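Local atomic coordinates of L-2,4-diaminobutyric acid acetyltransferase (Geobacillus sp., PDB entry 6SL8), a protein that catalyses transfer of an acetyl group from acetyl-CoA to L-2,4-diaminobutyrate, giving the N4-acetyl derivative, probably as a step of ectoine biosynthesis. Residues Arg37-Leu42 against Gln90-Ser95. Sequence-based numbering, arbitrary orientation. Where two conformers were deposited one is given.
With DAB (2,4-diaminobutyric acid), chain B; DAB (2,4-diaminobutyric acid), chain C.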
ATOM      1  N   ARG A  37      15.083  -3.282   3.315  1.00 26.79           N
ATOM      2  CA  ARG A  37      15.578  -4.015   4.468  0.50 27.60           C
ATOM      3  C   ARG A  37      16.952  -3.490   4.890  1.00 27.26           C
ATOM      4  O   ARG A  37      17.197  -3.410   6.094  1.00 29.43           O
ATOM      5  CB  ARG A  37      15.645  -5.519   4.190  0.50 25.36           C
ATOM      6  CG  ARG A  37      16.085  -6.322   5.423  0.50 24.20           C
ATOM      7  CD  ARG A  37      16.281  -7.806   5.206  0.50 29.14           C
ATOM      8  NE  ARG A  37      17.026  -8.147   4.004  0.50 31.21           N
ATOM      9  CZ  ARG A  37      17.238  -9.397   3.541  0.50 28.70           C
ATOM     10  NH1 ARG A  37      16.759 -10.466   4.167  0.50 30.95           N
ATOM     11  NH2 ARG A  37      17.945  -9.537   2.439  0.50 28.93           N
ATOM     12  N   ASP A  38      17.732  -3.115   3.950  1.00 25.85           N
ATOM     13  CA  ASP A  38      19.085  -2.456   4.162  1.00 30.08           C
ATOM     14  C   ASP A  38      19.013  -0.998   4.610  1.00 31.58           C
ATOM     15  O   ASP A  38      20.068  -0.371   4.892  1.00 30.82           O
ATOM     16  CB  ASP A  38      19.901  -2.479   2.902  1.00 33.03           C
ATOM     17  CG  ASP A  38      20.389  -3.864   2.509  1.00 37.74           C
ATOM     18  OD1 ASP A  38      20.234  -4.779   3.307  1.00 42.65           O
ATOM     19  OD2 ASP A  38      20.833  -4.026   1.365  1.00 45.39           O
ATOM     20  N   THR A  39      17.810  -0.406   4.697  1.00 27.42           N
ATOM     21  CA  THR A  39      17.612   1.025   4.987  1.00 28.96           C
ATOM     22  C   THR A  39      16.904   1.036   6.344  1.00 30.86           C
ATOM     23  O   THR A  39      15.655   1.058   6.486  1.00 30.02           O
ATOM     24  CB  THR A  39      16.745   1.671   3.919  1.00 28.09           C
ATOM     25  OG1 THR A  39      17.318   1.474   2.647  1.00 27.50           O
ATOM     26  CG2 THR A  39      16.637   3.163   4.111  1.00 30.32           C
ATOM     27  N   GLY A  40      17.701   0.993   7.393  1.00 33.49           N
ATOM     28  CA  GLY A  40      17.130   0.777   8.720  1.00 33.71           C
ATOM     29  C   GLY A  40      16.257   1.916   9.266  1.00 30.61           C
ATOM     30  O   GLY A  40      15.525   1.726  10.190  1.00 34.74           O
ATOM     31  N   SER A  41      16.333   3.077   8.676  1.00 28.26           N
ATOM     32  CA  SER A  41      15.414   4.176   9.004  1.00 29.68           C
ATOM     33  C   SER A  41      13.959   3.893   8.602  1.00 28.79           C
ATOM     34  O   SER A  41      13.069   4.531   9.101  1.00 29.46           O
ATOM     35  CB  SER A  41      15.842   5.489   8.339  1.00 34.60           C
ATOM     36  OG  SER A  41      15.920   5.402   6.915  1.00 40.27           O
ATOM     37  N   LEU A  42      13.780   2.966   7.676  1.00 25.99           N
ATOM     38  CA  LEU A  42      12.455   2.697   7.167  1.00 24.07           C
ATOM     39  C   LEU A  42      11.842   1.442   7.860  1.00 24.79           C
ATOM     40  O   LEU A  42      12.555   0.528   8.289  1.00 26.04           O
ATOM     41  CB  LEU A  42      12.486   2.462   5.631  1.00 23.69           C
ATOM     42  CG  LEU A  42      12.875   3.670   4.773  1.00 25.12           C
ATOM     43  CD1 LEU A  42      13.027   3.211   3.352  1.00 25.27           C
ATOM     44  CD2 LEU A  42      11.838   4.760   4.912  1.00 25.08           C
ATOM     45  N   GLN A  90       7.725   5.884   1.103  1.00 20.02           N
ATOM     46  CA  GLN A  90       9.083   5.524   1.517  1.00 20.35           C
ATOM     47  C   GLN A  90      10.070   6.111   0.513  1.00 22.34           C
ATOM     48  O   GLN A  90       9.884   5.935  -0.686  1.00 22.86           O
ATOM     49  CB  GLN A  90       9.325   4.024   1.692  1.00 19.56           C
ATOM     50  CG  GLN A  90       8.395   3.443   2.716  1.00 20.45           C
ATOM     51  CD  GLN A  90       8.694   1.974   3.002  1.00 24.80           C
ATOM     52  OE1 GLN A  90       8.561   1.120   2.129  1.00 24.33           O
ATOM     53  NE2 GLN A  90       8.993   1.687   4.239  1.00 23.74           N
ATOM     54  N   VAL A  91      11.162   6.687   1.007  1.00 22.65           N
ATOM     55  CA  VAL A  91      12.334   7.142   0.234  1.00 22.66           C
ATOM     56  C   VAL A  91      13.564   6.390   0.746  1.00 24.06           C
ATOM     57  O   VAL A  91      13.888   6.479   1.943  1.00 25.90           O
ATOM     58  CB  VAL A  91      12.512   8.683   0.366  1.00 24.08           C
ATOM     59  CG1 VAL A  91      13.738   9.129  -0.399  1.00 27.21           C
ATOM     60  CG2 VAL A  91      11.236   9.459   0.073  1.00 25.82           C
ATOM     61  N   ALA A  92      14.188   5.621  -0.142  1.00 23.69           N
ATOM     62  CA  ALA A  92      15.350   4.868   0.170  1.00 25.81           C
ATOM     63  C   ALA A  92      16.479   5.120  -0.797  1.00 26.25           C
ATOM     64  O   ALA A  92      16.277   5.046  -2.023  1.00 25.33           O
ATOM     65  CB  ALA A  92      15.060   3.389   0.283  1.00 26.57           C
ATOM     66  N   VAL A  93      17.712   5.278  -0.273  1.00 26.43           N
ATOM     67  CA  VAL A  93      18.933   5.448  -1.091  1.00 26.65           C
ATOM     68  C   VAL A  93      19.964   4.537  -0.497  1.00 25.68           C
ATOM     69  O   VAL A  93      20.099   4.522   0.736  1.00 28.24           O
ATOM     70  CB  VAL A  93      19.422   6.902  -1.107  1.00 30.90           C
ATOM     71  CG1 VAL A  93      20.674   7.004  -1.979  1.00 33.83           C
ATOM     72  CG2 VAL A  93      18.314   7.812  -1.690  1.00 31.30           C
ATOM     73  N   ALA A  94      20.554   3.724  -1.320  1.00 29.07           N
ATOM     74  CA  ALA A  94      21.610   2.808  -0.812  1.00 29.51           C
ATOM     75  C   ALA A  94      22.750   3.585  -0.134  1.00 30.70           C
ATOM     76  O   ALA A  94      23.084   4.683  -0.586  1.00 33.66           O
ATOM     77  CB  ALA A  94      22.152   1.994  -1.940  1.00 29.97           C
ATOM     78  N   SER A  95      23.222   3.050   0.966  1.00 33.82           N
ATOM     79  CA  SER A  95      24.303   3.677   1.786  1.00 37.94           C
ATOM     80  C   SER A  95      25.565   4.001   0.958  1.00 42.68           C
ATOM     81  O   SER A  95      26.243   5.005   1.215  1.00 47.41           O
ATOM     82  CB  SER A  95      24.648   2.796   2.973  1.00 40.41           C
ATOM     83  OG  SER A  95      25.108   1.583   2.486  1.00 47.69           O
TER
HETATM   84  N   DAB B 201       8.563   5.228   8.627  1.00 26.29           N
HETATM   85  CA  DAB B 201       7.546   5.097   7.513  1.00 24.43           C
HETATM   86  C   DAB B 201       7.908   3.968   6.624  1.00 24.78           C
HETATM   87  O   DAB B 201       9.014   3.526   6.618  1.00 23.77           O
HETATM   88  CB  DAB B 201       7.249   6.434   6.820  1.00 25.33           C
HETATM   89  CG  DAB B 201       8.426   6.804   6.020  1.00 26.86           C
HETATM   90  ND  DAB B 201       8.204   8.138   5.428  1.00 24.43           N
HETATM   91  OXT DAB B 201       6.962   3.542   5.908  1.00 26.16           O
HETATM   92  N   DAB C 202      21.118  10.574   0.315  0.85 47.66           N
HETATM   93  CA  DAB C 202      19.666  10.740   0.061  0.85 46.76           C
HETATM   94  C   DAB C 202      20.016  11.594  -1.077  0.85 41.52           C
HETATM   95  O   DAB C 202      20.328  12.763  -0.893  0.85 58.55           O
HETATM   96  CB  DAB C 202      18.849  11.421   1.158  0.85 43.42           C
HETATM   97  CG  DAB C 202      17.393  11.948   1.066  0.85 38.39           C
HETATM   98  ND  DAB C 202      16.335  11.048   1.696  0.85 39.98           N
HETATM   99  OXT DAB C 202      20.036  11.219  -2.234  0.85 34.44           O
HETATM  100  O   HOH W   1      19.873   2.314   2.461  1.00 31.44           O
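L42 lays its branched end against Q90-A92, where the loop between helices 29-37 and 47-56 of this GNAT fold meets the end of central strand 85-93. A type I beta turn, T39 to L42, closed by L42 N to T39 O, shapes the loop. In L42, CG stands anti to the carbonyl carbon (chi1 -66°) and CD1 extends the chain (chi2 173°), which carries CD1 to 3.7 Å from A92 CB and onto V91 O. The other methyl, CD2, faces the bound diaminobutyrate (chain B), 3.5 Å from its O, so the leucine packs on strand and ligand together.

Q90 packs CB against both L42 methyls and sends its extended chain to the same ligand. Its NE2 donates to the carboxylate O of diaminobutyrate over 3.0 Å, nearly straight at 164°, and also bonds to D43 O just past the turn; OE1 pairs with Y50 OH, so both ends of the amide are held and its rotation is fixed. A leucine in its place would probably leave the ligand carboxylate and D43 O without this donor, and Y50 OH without its amide partner.

Further along, T39 rests OG1 on A92 CB at 3.8 Å, while the same hydroxyl bonds to L35 O in helix 29-37. No direct hydrogen bond joins the two segments; a water bridges them, donating to T39 OG1 at 2.7 Å and to V93 O at 2.8 Å.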